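Peptidoglycan-recognition protein-SD (Drosophila melanogaster, PDB 2RKQ) recognises bacterial peptidoglycan as a secreted innate-immunity receptor of the fly and activates the Toll pathway. Local coordinates at residues Lys61-Tyr69 and Gly80-Phe89. Residues are numbered along the deposited sequence; the frame is centred on the assembly and turned at random. Where two conformers were deposited one is given.
Sequences KFSDIGYHY and GRSPSQRGAF
Two loops of the amidase-like PGRP fold meet here, held by three backbone hydrogen bonds and the R81 guanidinium. Residues 61-69 follow helix 42-58 and lead into strand 69-71; residues 80-89 leave strand 77-79. The backbone bonds are G80 N to H68 O, R81 N to Y67 O and, nearly straight at 173°, A88 N to G66 O. The R81 chain runs extended from CG to NE (chi2 177°), which carries the guanidinium between the loops. R81 NE reaches I65 O at 2.8 Å and R81 NH2 reaches D64 O at 3.1 Å. R81 NH1 bonds within its own loop to R86 O. All three oxygens lie near the guanidinium plane. D64 OD1 lies beside R81 CG at 3.5 Å, while OD2 bonds to R7 and Q53. H68 ND1 makes weak bonds to S82 O and R81 O; a water bridges H68 O and R81 O. A88 CB sits over the centre of the F62 ring. F89 CB meets Y67 CE2 at 3.4 Å, but their near-parallel rings barely overlap. A lysine replacing R81 would probably leave at least one of the three carbonyls without its donor. R81 thus acts mainly as a hydrogen-bond donor, its charge probably eased by D64 from outside the guanidinium plane.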
loop_
_atom_site.group_PDB
_atom_site.type_symbol
_atom_site.label_atom_id
_atom_site.label_comp_id
_atom_site.label_asym_id
_atom_site.label_seq_id
_atom_site.Cartn_x
_atom_site.Cartn_y
_atom_site.Cartn_z
ATOM N N LYS A 61 10.320 12.452 -6.997
ATOM C CA LYS A 61 10.006 13.794 -6.501
ATOM C C LYS A 61 8.614 13.865 -5.829
ATOM O O LYS A 61 7.984 14.926 -5.758
ATOM C CB LYS A 61 10.168 14.849 -7.626
ATOM C CG LYS A 61 11.375 14.644 -8.561
ATOM C CD LYS A 61 12.695 14.942 -7.868
ATOM C CE LYS A 61 13.846 14.967 -8.883
ATOM N NZ LYS A 61 14.138 16.362 -9.370
ATOM N N PHE A 62 8.162 12.729 -5.303
ATOM C CA PHE A 62 6.960 12.698 -4.451
ATOM C C PHE A 62 7.248 13.424 -3.145
ATOM O O PHE A 62 8.413 13.512 -2.725
ATOM C CB PHE A 62 6.545 11.259 -4.108
ATOM C CG PHE A 62 6.067 10.443 -5.267
ATOM C CD1 PHE A 62 5.863 9.078 -5.092
ATOM C CD2 PHE A 62 5.782 11.014 -6.515
ATOM C CE1 PHE A 62 5.395 8.293 -6.141
ATOM C CE2 PHE A 62 5.314 10.223 -7.586
ATOM C CZ PHE A 62 5.138 8.855 -7.384
ATOM N N SER A 63 6.194 13.939 -2.509
ATOM C CA SER A 63 6.323 14.549 -1.200
ATOM C C SER A 63 6.672 13.571 -0.088
ATOM O O SER A 63 7.139 13.993 0.965
ATOM C CB SER A 63 5.040 15.273 -0.826
ATOM O OG SER A 63 4.759 16.272 -1.798
ATOM N N ASP A 64 6.402 12.282 -0.314
ATOM C CA ASP A 64 6.583 11.256 0.717
ATOM C C ASP A 64 6.512 9.942 0.000
ATOM O O ASP A 64 6.182 9.899 -1.188
ATOM C CB ASP A 64 5.445 11.382 1.741
ATOM C CG ASP A 64 5.644 10.545 3.000
ATOM O OD1 ASP A 64 4.640 10.412 3.718
ATOM O OD2 ASP A 64 6.763 10.060 3.270
ATOM N N ILE A 65 6.830 8.862 0.710
ATOM C CA ILE A 65 6.514 7.530 0.203
ATOM C C ILE A 65 5.052 7.535 -0.264
ATOM O O ILE A 65 4.212 8.179 0.344
ATOM C CB ILE A 65 6.790 6.467 1.287
ATOM C CG1 ILE A 65 6.898 5.075 0.671
ATOM C CG2 ILE A 65 5.828 6.617 2.506
ATOM C CD1 ILE A 65 7.549 4.095 1.641
ATOM N N GLY A 66 4.762 6.848 -1.364
ATOM C CA GLY A 66 3.501 7.072 -2.073
ATOM C C GLY A 66 2.277 6.385 -1.521
ATOM O O GLY A 66 1.155 6.684 -1.923
ATOM N N TYR A 67 2.501 5.438 -0.618
ATOM C CA TYR A 67 1.442 4.561 -0.111
ATOM C C TYR A 67 1.102 4.857 1.332
ATOM O O TYR A 67 1.896 5.468 2.069
ATOM C CB TYR A 67 1.893 3.096 -0.249
ATOM C CG TYR A 67 2.104 2.724 -1.688
ATOM C CD1 TYR A 67 3.370 2.627 -2.224
ATOM C CD2 TYR A 67 1.017 2.503 -2.521
ATOM C CE1 TYR A 67 3.539 2.323 -3.555
ATOM C CE2 TYR A 67 1.179 2.214 -3.849
ATOM C CZ TYR A 67 2.435 2.109 -4.358
ATOM O OH TYR A 67 2.556 1.805 -5.697
ATOM N N HIS A 68 -0.095 4.422 1.737
ATOM C CA HIS A 68 -0.529 4.539 3.122
ATOM C C HIS A 68 0.017 3.445 4.006
ATOM O O HIS A 68 0.283 3.680 5.197
ATOM C CB HIS A 68 -2.049 4.574 3.193
ATOM C CG HIS A 68 -2.619 5.653 2.343
ATOM N ND1 HIS A 68 -2.660 6.974 2.728
ATOM C CD2 HIS A 68 -3.067 5.619 1.068
ATOM C CE1 HIS A 68 -3.144 7.701 1.735
ATOM N NE2 HIS A 68 -3.405 6.899 0.720
ATOM N N TYR A 69 0.152 2.243 3.438
ATOM C CA TYR A 69 0.711 1.116 4.170
ATOM C C TYR A 69 1.516 0.277 3.213
ATOM O O TYR A 69 1.173 0.181 2.028
ATOM C CB TYR A 69 -0.399 0.237 4.718
ATOM C CG TYR A 69 -1.239 0.874 5.789
ATOM C CD1 TYR A 69 -2.539 1.323 5.506
ATOM C CD2 TYR A 69 -0.757 1.005 7.087
ATOM C CE1 TYR A 69 -3.329 1.914 6.499
ATOM C CE2 TYR A 69 -1.543 1.576 8.090
ATOM C CZ TYR A 69 -2.834 2.011 7.785
ATOM O OH TYR A 69 -3.627 2.581 8.763
ATOM N N GLY A 80 2.810 4.380 6.086
ATOM C CA GLY A 80 3.237 5.385 5.107
ATOM C C GLY A 80 2.515 6.694 5.362
ATOM O O GLY A 80 2.492 7.199 6.496
ATOM N N ARG A 81 1.922 7.263 4.310
ATOM C CA ARG A 81 1.094 8.466 4.488
ATOM C C ARG A 81 -0.111 8.206 5.366
ATOM O O ARG A 81 -0.604 7.082 5.437
ATOM C CB ARG A 81 0.570 8.974 3.148
ATOM C CG ARG A 81 1.650 9.379 2.202
ATOM C CD ARG A 81 1.081 9.820 0.851
ATOM N NE ARG A 81 2.221 10.060 -0.027
ATOM C CZ ARG A 81 2.266 10.956 -1.017
ATOM N NH1 ARG A 81 1.210 11.711 -1.328
ATOM N NH2 ARG A 81 3.399 11.089 -1.707
ATOM N N SER A 82 -0.613 9.257 6.021
ATOM C CA SER A 82 -1.864 9.171 6.741
ATOM C C SER A 82 -3.012 8.897 5.776
ATOM O O SER A 82 -2.998 9.414 4.661
ATOM C CB SER A 82 -2.151 10.499 7.432
ATOM O OG SER A 82 -3.423 10.449 8.043
ATOM N N PRO A 83 -4.019 8.108 6.194
ATOM C CA PRO A 83 -5.175 7.938 5.330
ATOM C C PRO A 83 -5.883 9.232 4.938
ATOM O O PRO A 83 -6.608 9.230 3.940
ATOM C CB PRO A 83 -6.105 7.050 6.168
ATOM C CG PRO A 83 -5.176 6.297 7.050
ATOM C CD PRO A 83 -4.135 7.285 7.418
ATOM N N SER A 84 -5.697 10.315 5.701
ATOM C CA SER A 84 -6.289 11.601 5.307
ATOM C C SER A 84 -5.374 12.428 4.416
ATOM O O SER A 84 -5.627 13.614 4.178
ATOM C CB SER A 84 -6.713 12.465 6.512
ATOM O OG SER A 84 -7.083 11.713 7.641
ATOM N N GLN A 85 -4.289 11.814 3.951
ATOM C CA GLN A 85 -3.408 12.453 2.975
ATOM C C GLN A 85 -3.513 11.668 1.681
ATOM O O GLN A 85 -3.334 10.454 1.679
ATOM C CB GLN A 85 -1.942 12.451 3.455
ATOM C CG GLN A 85 -1.688 13.382 4.626
ATOM C CD GLN A 85 -0.280 13.262 5.189
ATOM O OE1 GLN A 85 0.356 14.278 5.530
ATOM N NE2 GLN A 85 0.198 12.042 5.356
ATOM N N ARG A 86 -3.763 12.363 0.578
ATOM C CA ARG A 86 -3.818 11.711 -0.726
ATOM C C ARG A 86 -2.530 10.939 -0.978
ATOM O O ARG A 86 -1.439 11.393 -0.609
ATOM C CB ARG A 86 -4.032 12.766 -1.814
ATOM C CG ARG A 86 -4.321 12.158 -3.169
ATOM C CD ARG A 86 -4.379 13.243 -4.234
ATOM N NE ARG A 86 -5.584 14.050 -4.096
ATOM C CZ ARG A 86 -5.731 15.301 -4.520
ATOM N NH1 ARG A 86 -4.724 15.954 -5.094
ATOM N NH2 ARG A 86 -6.895 15.907 -4.339
ATOM N N GLY A 87 -2.657 9.750 -1.557
ATOM C CA GLY A 87 -1.486 8.980 -1.945
ATOM C C GLY A 87 -0.906 9.462 -3.257
ATOM O O GLY A 87 -1.417 10.404 -3.871
ATOM N N ALA A 88 0.194 8.834 -3.655
ATOM C CA ALA A 88 0.840 9.127 -4.930
ATOM C C ALA A 88 1.175 7.792 -5.560
ATOM O O ALA A 88 2.303 7.291 -5.452
ATOM C CB ALA A 88 2.099 9.970 -4.730
ATOM N N PHE A 89 0.173 7.201 -6.193
ATOM C CA PHE A 89 0.343 5.924 -6.882
ATOM C C PHE A 89 -0.530 5.807 -8.129
ATOM O O PHE A 89 -0.327 4.890 -8.911
ATOM C CB PHE A 89 0.116 4.727 -5.931
ATOM C CG PHE A 89 -1.193 4.772 -5.207
ATOM C CD1 PHE A 89 -2.355 4.302 -5.808
ATOM C CD2 PHE A 89 -1.265 5.295 -3.921
ATOM C CE1 PHE A 89 -3.580 4.367 -5.123
ATOM C CE2 PHE A 89 -2.480 5.369 -3.238
ATOM C CZ PHE A 89 -3.636 4.897 -3.835
HETATM O O HOH W 1 -1.311 5.078 7.075
#